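Local coordinates for protein phospho-2-dehydro-3-deoxyheptonate aldolase (Francisella tularensis, PDB 3TQK) that probably catalyses the stereospecific condensation of phosphoenolpyruvate with D-erythrose 4-phosphate to give DAHP, the first committed step toward chorismate and the aromatic amino acids, at residues A[72-77]-A[133-138]; A[66-71]-A[300-305]; A[142-147]-A[204-209]; A[192-197]-A[226-231]. One frame throughout, in Å; residues are numbered along the deposited sequence.

Interaction 1: residues A[72-77]-A[133-138]; sequences KLKEQV and MGLPCA
Helix segment 72-77 passes beside the turn that leads from helix 116-132 into strand 137-140, the CA atoms of Lys74 and Leu135 lying 6.6 Å apart. Lys74 takes the largest share of the contact. Its CG stands anti to the backbone N (chi1 179°), and a bend at chi2 (66°) lays the aliphatic chain along the turn, where CE comes within 3.5 Å of Met133 O (a selenomethionine). The ammonium end then reaches Gly134 O: the direct bond from Lys74 NZ is weak at 3.5 Å, but a water bridges the same pair, accepting from Lys74 NZ at 3.0 Å and donating to Gly134 O at 2.7 Å. Gly134, at positive phi, forms the Schellman motif that ends helix 116-132. Deeper in, Leu135 CD2 meets Leu73 CD2 at 4.1 Å, the two side chains crossing obliquely, and Val77 CG2 adds a looser touch. Leu73 and Val77 also pack on Ile86 of strand 84-89. The contact thus grades from apolar packing to the water-bridged amine of a partly exposed lysine. That positive charge would be expected to interact favourably with the negative, C-terminal end of the helix 116-132 dipole.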
# COMPACT_ATOMS: atom_id res chain seq x y z
N LYS A 72 -13.94 -24.67 -20.46
CA LYS A 72 -14.94 -23.97 -21.26
C LYS A 72 -14.33 -22.74 -21.93
O LYS A 72 -14.58 -22.49 -23.09
CB LYS A 72 -16.15 -23.56 -20.40
CG LYS A 72 -17.17 -24.70 -20.18
CD LYS A 72 -18.32 -24.26 -19.26
CE LYS A 72 -19.70 -24.65 -19.83
NZ LYS A 72 -19.82 -26.11 -20.13
N LEU A 73 -13.52 -21.99 -21.20
CA LEU A 73 -12.88 -20.80 -21.76
C LEU A 73 -11.92 -21.18 -22.90
O LEU A 73 -11.96 -20.58 -23.97
CB LEU A 73 -12.14 -20.01 -20.67
CG LEU A 73 -11.73 -18.59 -21.03
CD1 LEU A 73 -12.95 -17.69 -21.23
CD2 LEU A 73 -10.83 -18.03 -19.96
N LYS A 74 -11.09 -22.19 -22.68
CA LYS A 74 -10.11 -22.60 -23.68
C LYS A 74 -10.83 -23.00 -24.98
O LYS A 74 -10.31 -22.78 -26.05
CB LYS A 74 -9.21 -23.72 -23.14
CG LYS A 74 -8.15 -24.26 -24.10
CD LYS A 74 -7.08 -23.22 -24.47
CE LYS A 74 -6.12 -23.74 -25.54
NZ LYS A 74 -5.31 -22.63 -26.12
N GLU A 75 -12.04 -23.52 -24.86
CA GLU A 75 -12.83 -23.91 -26.02
C GLU A 75 -13.21 -22.72 -26.89
O GLU A 75 -13.37 -22.87 -28.09
CB GLU A 75 -14.13 -24.61 -25.60
CG GLU A 75 -14.02 -26.10 -25.38
CD GLU A 75 -15.40 -26.76 -25.18
OE1 GLU A 75 -15.76 -27.64 -26.00
OE2 GLU A 75 -16.12 -26.37 -24.23
N GLN A 76 -13.38 -21.56 -26.27
CA GLN A 76 -13.78 -20.36 -27.00
C GLN A 76 -12.61 -19.68 -27.70
O GLN A 76 -12.82 -18.88 -28.62
CB GLN A 76 -14.40 -19.34 -26.04
CG GLN A 76 -15.65 -19.82 -25.37
CD GLN A 76 -16.75 -20.10 -26.37
OE1 GLN A 76 -17.05 -19.27 -27.23
NE2 GLN A 76 -17.35 -21.27 -26.26
N VAL A 77 -11.39 -19.96 -27.25
CA VAL A 77 -10.23 -19.21 -27.72
C VAL A 77 -10.12 -19.29 -29.25
O VAL A 77 -10.08 -18.25 -29.91
CB VAL A 77 -8.93 -19.63 -27.00
CG1 VAL A 77 -7.70 -19.10 -27.72
CG2 VAL A 77 -8.95 -19.12 -25.56
N MSE A 133 -2.60 -26.05 -19.88
CA MSE A 133 -3.69 -26.22 -20.86
C MSE A 133 -3.58 -25.22 -22.02
O MSE A 133 -4.38 -25.28 -22.95
CB MSE A 133 -5.05 -26.02 -20.19
CG MSE A 133 -5.46 -27.11 -19.21
SE MSE A 133 -6.92 -26.43 -18.10
CE MSE A 133 -7.96 -25.58 -19.51
N GLY A 134 -2.62 -24.30 -21.94
CA GLY A 134 -2.42 -23.30 -22.98
C GLY A 134 -3.15 -21.99 -22.74
O GLY A 134 -3.29 -21.19 -23.66
N LEU A 135 -3.63 -21.77 -21.50
CA LEU A 135 -4.37 -20.56 -21.14
C LEU A 135 -3.46 -19.58 -20.42
O LEU A 135 -2.94 -19.90 -19.35
CB LEU A 135 -5.54 -20.87 -20.19
CG LEU A 135 -6.91 -21.15 -20.79
CD1 LEU A 135 -7.87 -21.68 -19.68
CD2 LEU A 135 -7.50 -19.92 -21.46
N PRO A 136 -3.30 -18.38 -20.97
CA PRO A 136 -2.61 -17.35 -20.20
C PRO A 136 -3.42 -16.96 -18.99
O PRO A 136 -4.66 -16.96 -19.05
CB PRO A 136 -2.53 -16.16 -21.16
CG PRO A 136 -3.06 -16.62 -22.47
CD PRO A 136 -3.78 -17.89 -22.27
N CYS A 137 -2.72 -16.59 -17.91
CA CYS A 137 -3.35 -16.26 -16.63
C CYS A 137 -2.99 -14.87 -16.10
O CYS A 137 -1.87 -14.41 -16.28
CB CYS A 137 -2.93 -17.30 -15.60
SG CYS A 137 -3.61 -18.91 -15.91
N ALA A 138 -3.96 -14.27 -15.40
CA ALA A 138 -3.84 -12.98 -14.73
C ALA A 138 -4.04 -13.12 -13.22
O ALA A 138 -4.86 -13.92 -12.78
CB ALA A 138 -4.91 -12.02 -15.28
O HOH W 1 -5.28 -19.90 -24.87

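Interaction 2: residues A[66-71]-A[300-305]; sequences AIEYAT and SNLVAG
This is a buried contact between a barrel helix and the loop that leaves the last barrel strand, carried by one tyrosine that lies against the loop and hydrogen-bonds at its tip. Helix 63-80 follows the first strand of the eight-stranded barrel, and residues 300-305 continue from strand 293-299, the eighth. The backbones come closest at Tyr69 and Leu302, whose CA atoms are 6.4 Å apart. Tyr69 CG is anti to the backbone N (chi1 -177°), which sends the ring off the helix toward the loop. At the far end Tyr69 OH and Ser300 OG are hydrogen-bonded at a short 2.5 Å, Ser300 OG lying at the ring edge and in its plane; either hydroxyl could be the donor. Along the flank of the ring, Tyr69 CE2 comes within 3.6 Å of Asn301 CA. Leu302, from the loop, closes over the base of the tyrosine, its CD2 4.0 Å from Tyr69 CA and 4.1 Å from Tyr69 CD2. Asn301 turns its carboxamide back on the loop, where OD1 accepts from Leu302 N at 2.9 Å (N-H...O angle 150°), which probably helps fix the bend at Leu302. Outward, Glu68 brushes Leu302 while its OE2 bonds Tyr316 OH. Glu299, the residue before Ser300, is a manganese ligand. Around the contact, Ser300 OG also bonds Thr330 OG1 of helix 327-344, Ser300 shares a backbone bond with Gly56, and Tyr69 packs on Val55 of strand 51-56 and Met88 of strand 84-89.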
# COMPACT_ATOMS: atom_id res chain seq x y z
N ALA A 66 -12.50 -24.02 -10.94
CA ALA A 66 -11.65 -23.19 -11.80
C ALA A 66 -11.15 -23.94 -13.05
O ALA A 66 -11.14 -23.39 -14.15
CB ALA A 66 -10.47 -22.64 -11.00
N ILE A 67 -10.74 -25.19 -12.87
CA ILE A 67 -10.33 -26.02 -14.00
C ILE A 67 -11.51 -26.23 -14.97
O ILE A 67 -11.36 -26.03 -16.18
CB ILE A 67 -9.78 -27.40 -13.53
CG1 ILE A 67 -8.41 -27.22 -12.84
CG2 ILE A 67 -9.69 -28.39 -14.70
CD1 ILE A 67 -7.28 -26.85 -13.78
N GLU A 68 -12.68 -26.60 -14.45
CA GLU A 68 -13.84 -26.75 -15.33
C GLU A 68 -14.16 -25.47 -16.10
O GLU A 68 -14.42 -25.52 -17.30
CB GLU A 68 -15.08 -27.22 -14.58
CG GLU A 68 -16.23 -27.61 -15.51
CD GLU A 68 -17.47 -28.05 -14.77
OE1 GLU A 68 -18.58 -27.79 -15.27
OE2 GLU A 68 -17.33 -28.66 -13.68
N TYR A 69 -14.13 -24.32 -15.42
CA TYR A 69 -14.32 -23.02 -16.07
C TYR A 69 -13.29 -22.82 -17.19
O TYR A 69 -13.63 -22.39 -18.29
CB TYR A 69 -14.20 -21.87 -15.06
CG TYR A 69 -14.46 -20.50 -15.66
CD1 TYR A 69 -13.41 -19.74 -16.16
CD2 TYR A 69 -15.74 -19.97 -15.73
CE1 TYR A 69 -13.64 -18.50 -16.71
CE2 TYR A 69 -15.98 -18.74 -16.28
CZ TYR A 69 -14.92 -18.00 -16.78
OH TYR A 69 -15.13 -16.76 -17.34
N ALA A 70 -12.04 -23.15 -16.89
CA ALA A 70 -10.93 -22.94 -17.82
C ALA A 70 -11.11 -23.75 -19.08
O ALA A 70 -10.81 -23.27 -20.17
CB ALA A 70 -9.62 -23.30 -17.17
N THR A 71 -11.58 -24.98 -18.93
CA THR A 71 -11.87 -25.85 -20.06
C THR A 71 -12.86 -25.19 -21.02
O THR A 71 -12.63 -25.15 -22.23
CB THR A 71 -12.44 -27.20 -19.58
OG1 THR A 71 -11.58 -27.74 -18.57
CG2 THR A 71 -12.59 -28.17 -20.76
N SER A 300 -16.60 -13.26 -14.32
CA SER A 300 -17.39 -14.32 -14.93
C SER A 300 -17.19 -15.65 -14.20
O SER A 300 -16.10 -15.92 -13.70
CB SER A 300 -16.96 -14.46 -16.40
OG SER A 300 -17.41 -15.68 -16.98
N ASN A 301 -18.23 -16.47 -14.16
CA ASN A 301 -18.13 -17.80 -13.52
C ASN A 301 -19.10 -18.78 -14.18
O ASN A 301 -19.73 -18.45 -15.18
CB ASN A 301 -18.38 -17.69 -12.01
CG ASN A 301 -17.47 -18.61 -11.17
OD1 ASN A 301 -17.16 -19.75 -11.56
ND2 ASN A 301 -17.06 -18.12 -10.00
N LEU A 302 -19.20 -19.98 -13.62
CA LEU A 302 -20.07 -21.03 -14.16
C LEU A 302 -21.54 -20.73 -13.89
O LEU A 302 -22.37 -20.81 -14.80
CB LEU A 302 -19.70 -22.39 -13.57
CG LEU A 302 -18.30 -22.89 -13.92
CD1 LEU A 302 -17.89 -24.07 -13.03
CD2 LEU A 302 -18.22 -23.27 -15.40
N VAL A 303 -21.85 -20.38 -12.64
CA VAL A 303 -23.21 -19.97 -12.25
C VAL A 303 -23.19 -18.48 -11.94
O VAL A 303 -22.21 -17.96 -11.39
CB VAL A 303 -23.71 -20.78 -11.02
CG1 VAL A 303 -25.11 -20.32 -10.58
CG2 VAL A 303 -23.69 -22.27 -11.32
N ALA A 304 -24.27 -17.78 -12.31
CA ALA A 304 -24.34 -16.32 -12.15
C ALA A 304 -24.51 -15.89 -10.68
O ALA A 304 -24.97 -16.67 -9.84
CB ALA A 304 -25.48 -15.75 -13.01
N GLY A 305 -24.12 -14.65 -10.41
CA GLY A 305 -24.34 -14.01 -9.11
C GLY A 305 -23.29 -14.34 -8.07
O GLY A 305 -22.13 -14.54 -8.40

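Interaction 3: residues A[142-147]-A[204-209]; sequences LDVITP and HHFLST
Thr209 OG1 donates to Val144 O at 2.7 Å, lying in the carbonyl plane and on a lone pair (C=O...O angle 138°). With chi1 at 64°, OG1 sits between the backbone N and the carbonyl carbon, and the methyl CG2 turns to Ile145 CG1 at 3.9 Å, the side chains crossing obliquely. On the same strand Ser208 OG rests 3.6 Å from Val144 CB, and Val144 CG1 reaches the edge of the Phe206 ring, 4.2 Å from CE2. A water also links Thr209 to the loop, donating to Thr209 OG1 and Ile145 O, 2.7 Å from each. Behind this shell, Asp143 OD1 shapes the loop, accepting from Ile145 N in an Asx turn, from Thr146 N on its syn lone pair at 2.9 Å, and from Thr146 OG1 at 2.8 Å. Further out, strand 205-209 pairs with strand 215-220 in an antiparallel hairpin, Val144 and Phe206 both pack on Val168 of helix 167-173, and Leu207 meets Thr146 of the second subunit. The Thr209 hydroxyl gives its proton to Val144 O and accepts from the water, so a buried loop carbonyl is satisfied by the hairpin strand at the subunit interface.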
# COMPACT_ATOMS: atom_id res chain seq x y z
N LEU A 142 0.16 -8.76 -4.81
CA LEU A 142 -0.33 -8.23 -3.53
C LEU A 142 0.76 -7.70 -2.58
O LEU A 142 0.51 -6.75 -1.82
CB LEU A 142 -1.06 -9.36 -2.80
CG LEU A 142 -2.26 -10.01 -3.49
CD1 LEU A 142 -2.57 -11.40 -2.94
CD2 LEU A 142 -3.45 -9.06 -3.34
N ASP A 143 1.94 -8.32 -2.61
CA ASP A 143 3.01 -8.03 -1.64
C ASP A 143 4.37 -8.52 -2.16
O ASP A 143 4.46 -8.96 -3.31
CB ASP A 143 2.66 -8.67 -0.30
CG ASP A 143 2.79 -10.18 -0.31
OD1 ASP A 143 3.04 -10.77 -1.36
OD2 ASP A 143 2.67 -10.80 0.77
N VAL A 144 5.43 -8.44 -1.35
CA VAL A 144 6.78 -8.81 -1.82
C VAL A 144 7.15 -10.27 -1.55
O VAL A 144 8.30 -10.67 -1.78
CB VAL A 144 7.88 -7.88 -1.22
CG1 VAL A 144 7.61 -6.42 -1.60
CG2 VAL A 144 8.00 -8.03 0.30
N ILE A 145 6.19 -11.06 -1.07
CA ILE A 145 6.46 -12.45 -0.67
C ILE A 145 5.78 -13.44 -1.63
O ILE A 145 6.44 -14.32 -2.18
CB ILE A 145 6.06 -12.68 0.81
CG1 ILE A 145 6.98 -11.86 1.73
CG2 ILE A 145 6.15 -14.14 1.19
CD1 ILE A 145 6.57 -11.82 3.22
N THR A 146 4.47 -13.28 -1.85
CA THR A 146 3.70 -14.24 -2.64
C THR A 146 4.15 -14.36 -4.10
O THR A 146 4.14 -15.46 -4.64
CB THR A 146 2.17 -13.97 -2.59
OG1 THR A 146 1.87 -12.65 -3.06
CG2 THR A 146 1.64 -14.12 -1.15
N PRO A 147 4.57 -13.26 -4.74
CA PRO A 147 4.90 -13.38 -6.16
C PRO A 147 5.99 -14.38 -6.53
O PRO A 147 5.95 -14.94 -7.62
CB PRO A 147 5.36 -11.97 -6.53
CG PRO A 147 4.65 -11.10 -5.57
CD PRO A 147 4.67 -11.85 -4.29
N HIS A 204 14.55 0.65 -9.78
CA HIS A 204 14.41 0.90 -8.36
C HIS A 204 15.32 -0.08 -7.60
O HIS A 204 15.58 -1.20 -8.06
CB HIS A 204 12.95 0.67 -7.92
CG HIS A 204 12.00 1.72 -8.41
ND1 HIS A 204 11.81 2.91 -7.75
CD2 HIS A 204 11.19 1.76 -9.50
CE1 HIS A 204 10.92 3.64 -8.41
NE2 HIS A 204 10.52 2.96 -9.47
N HIS A 205 15.80 0.37 -6.44
CA HIS A 205 16.35 -0.52 -5.43
C HIS A 205 15.32 -0.61 -4.32
O HIS A 205 14.87 0.40 -3.80
CB HIS A 205 17.68 0.03 -4.89
CG HIS A 205 18.85 -0.21 -5.79
ND1 HIS A 205 18.97 0.38 -7.03
CD2 HIS A 205 19.98 -0.94 -5.61
CE1 HIS A 205 20.11 0.00 -7.58
NE2 HIS A 205 20.75 -0.79 -6.74
N PHE A 206 14.90 -1.83 -3.97
CA PHE A 206 13.94 -2.01 -2.88
C PHE A 206 14.10 -3.35 -2.19
O PHE A 206 14.72 -4.26 -2.73
CB PHE A 206 12.51 -1.86 -3.40
CG PHE A 206 11.96 -3.06 -4.15
CD1 PHE A 206 12.42 -3.40 -5.40
CD2 PHE A 206 10.94 -3.82 -3.61
CE1 PHE A 206 11.90 -4.48 -6.09
CE2 PHE A 206 10.40 -4.88 -4.28
CZ PHE A 206 10.89 -5.22 -5.52
N LEU A 207 13.52 -3.47 -1.00
CA LEU A 207 13.59 -4.67 -0.22
C LEU A 207 12.48 -5.65 -0.62
O LEU A 207 11.30 -5.27 -0.72
CB LEU A 207 13.49 -4.32 1.25
CG LEU A 207 14.61 -3.38 1.73
CD1 LEU A 207 14.31 -2.89 3.14
CD2 LEU A 207 15.97 -4.06 1.64
N SER A 208 12.88 -6.89 -0.90
CA SER A 208 11.95 -7.93 -1.32
C SER A 208 12.46 -9.25 -0.78
O SER A 208 13.26 -9.26 0.16
CB SER A 208 11.84 -7.99 -2.84
OG SER A 208 10.72 -8.78 -3.25
N THR A 209 11.98 -10.35 -1.34
CA THR A 209 12.35 -11.67 -0.86
C THR A 209 12.76 -12.58 -2.02
O THR A 209 12.31 -12.41 -3.15
CB THR A 209 11.21 -12.34 -0.01
OG1 THR A 209 10.04 -12.56 -0.83
CG2 THR A 209 10.83 -11.45 1.19
O HOH W 2 8.93 -14.99 -1.30

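Interaction 4: residues A[192-197]-A[226-231]; sequences VAVDAV and GHVILR
Helix 191-200 lies on strand 226-230, the sixth strand of the TIM barrel, as part of the right-handed beta-alpha-beta crossover from strand 179-183, into which the hairpin of strands 205-209 and 215-220 is inserted. The helix and strand segments run nearly antiparallel (162° between their N-to-C directions), their axes approaching to 7.6 Å, and no hydrogen bond joins them. Val228 carries the strand side, sending its two methyls to different helix residues. Its CG1 is anti to the backbone N and faces Ala193 CB at 4.1 Å, while its CG2, anti to the carbonyl carbon, crosses obliquely to Val194 CG2 at 3.9 Å. The small Ala193 CB meets both methyls, consistent with the 6.0 Å between the CA atoms of Ala193 and Val228. One helical turn on, Val197 lays both methyls on the same face of the strand backbone, CG1 at Gly226 O (3.6 Å) and CG2 over the His227-Val228 peptide, 3.5 Å from His227 C. The CA atoms of Gly226 and Val197 are 5.4 Å apart. Phe182 and Leu251 extend the apolar layer. His227 points away from the helix; its NE2 bonds Trp156 NE1, and its ND1 donates to Val228 O at 2.9 Å from above the carbonyl plane.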
# COMPACT_ATOMS: atom_id res chain seq x y z
N VAL A 192 -3.23 9.30 -10.05
CA VAL A 192 -2.38 8.43 -9.24
C VAL A 192 -2.02 7.14 -9.96
O VAL A 192 -0.92 6.64 -9.77
CB VAL A 192 -2.98 8.14 -7.85
CG1 VAL A 192 -3.10 9.43 -7.07
CG2 VAL A 192 -4.32 7.43 -7.94
N ALA A 193 -2.91 6.61 -10.79
CA ALA A 193 -2.58 5.39 -11.56
C ALA A 193 -1.58 5.70 -12.66
O ALA A 193 -0.69 4.90 -12.92
CB ALA A 193 -3.84 4.75 -12.15
N VAL A 194 -1.73 6.87 -13.30
CA VAL A 194 -0.76 7.35 -14.28
C VAL A 194 0.60 7.55 -13.62
O VAL A 194 1.62 7.08 -14.13
CB VAL A 194 -1.24 8.66 -14.98
CG1 VAL A 194 -0.08 9.34 -15.76
CG2 VAL A 194 -2.44 8.36 -15.91
N ASP A 195 0.60 8.18 -12.45
CA ASP A 195 1.84 8.32 -11.67
C ASP A 195 2.47 6.95 -11.40
O ASP A 195 3.69 6.79 -11.44
CB ASP A 195 1.61 9.01 -10.32
CG ASP A 195 0.98 10.38 -10.44
OD1 ASP A 195 1.09 11.03 -11.51
OD2 ASP A 195 0.35 10.81 -9.44
N ALA A 196 1.64 5.95 -11.12
CA ALA A 196 2.17 4.65 -10.72
C ALA A 196 2.80 3.97 -11.92
O ALA A 196 3.87 3.35 -11.80
CB ALA A 196 1.07 3.78 -10.12
N VAL A 197 2.12 4.05 -13.05
CA VAL A 197 2.66 3.52 -14.30
C VAL A 197 4.03 4.18 -14.58
O VAL A 197 5.01 3.48 -14.85
CB VAL A 197 1.70 3.75 -15.49
CG1 VAL A 197 2.39 3.48 -16.81
CG2 VAL A 197 0.45 2.87 -15.35
N GLY A 226 3.51 -1.23 -18.47
CA GLY A 226 2.55 -0.80 -17.48
C GLY A 226 1.48 0.06 -18.12
O GLY A 226 1.74 0.80 -19.08
N HIS A 227 0.27 -0.02 -17.59
CA HIS A 227 -0.84 0.77 -18.11
C HIS A 227 -1.91 0.96 -17.03
O HIS A 227 -1.91 0.27 -16.01
CB HIS A 227 -1.45 0.05 -19.29
CG HIS A 227 -2.11 -1.23 -18.90
ND1 HIS A 227 -3.41 -1.29 -18.44
CD2 HIS A 227 -1.63 -2.50 -18.84
CE1 HIS A 227 -3.71 -2.53 -18.13
NE2 HIS A 227 -2.65 -3.29 -18.37
N VAL A 228 -2.83 1.87 -17.30
CA VAL A 228 -3.94 2.15 -16.40
C VAL A 228 -5.09 1.19 -16.65
O VAL A 228 -5.34 0.76 -17.79
CB VAL A 228 -4.44 3.60 -16.60
CG1 VAL A 228 -5.67 3.88 -15.76
CG2 VAL A 228 -3.33 4.57 -16.26
N ILE A 229 -5.77 0.82 -15.56
CA ILE A 229 -7.05 0.14 -15.60
C ILE A 229 -8.07 1.11 -15.03
O ILE A 229 -7.91 1.57 -13.91
CB ILE A 229 -7.08 -1.12 -14.72
CG1 ILE A 229 -5.98 -2.10 -15.14
CG2 ILE A 229 -8.47 -1.79 -14.78
CD1 ILE A 229 -5.64 -3.13 -14.09
N LEU A 230 -9.13 1.39 -15.79
CA LEU A 230 -10.22 2.25 -15.32
C LEU A 230 -11.32 1.36 -14.72
O LEU A 230 -11.80 0.46 -15.38
CB LEU A 230 -10.77 3.11 -16.45
CG LEU A 230 -9.81 4.12 -17.11
CD1 LEU A 230 -10.44 4.73 -18.35
CD2 LEU A 230 -9.37 5.20 -16.12
N ARG A 231 -11.71 1.64 -13.48
CA ARG A 231 -12.59 0.74 -12.72
C ARG A 231 -13.59 1.48 -11.82
O ARG A 231 -14.10 0.90 -10.87
CB ARG A 231 -11.76 -0.24 -11.87
CG ARG A 231 -10.65 0.40 -11.05
CD ARG A 231 -11.13 1.12 -9.79
NE ARG A 231 -11.65 0.20 -8.78
CZ ARG A 231 -12.39 0.55 -7.73
NH1 ARG A 231 -12.74 1.81 -7.52
NH2 ARG A 231 -12.79 -0.38 -6.88

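Interactions 1 and 2 share helix 63-80 and touch, Leu135 CD1 reaching Ala70 O and the Met133 methyl packing on Ala70 CB; together they seat one helix against the turn before strand 137-140 and the loop after strand 293-299. Interaction 4 lies on the far side of the same barrel, buried, with no hydrogen bond between its segments and mostly aliphatic side chains in contact. Interaction 3 is buried too, but outside the barrel sheet, at the subunit interface, and rests on a buried hydroxyl and water. Interaction 1 is the least buried and pairs leucines with a solvent-bridged amine, whereas interaction 2 uses a short hydroxyl pair. Interactions 3 and 4 alternate along the chain without touching.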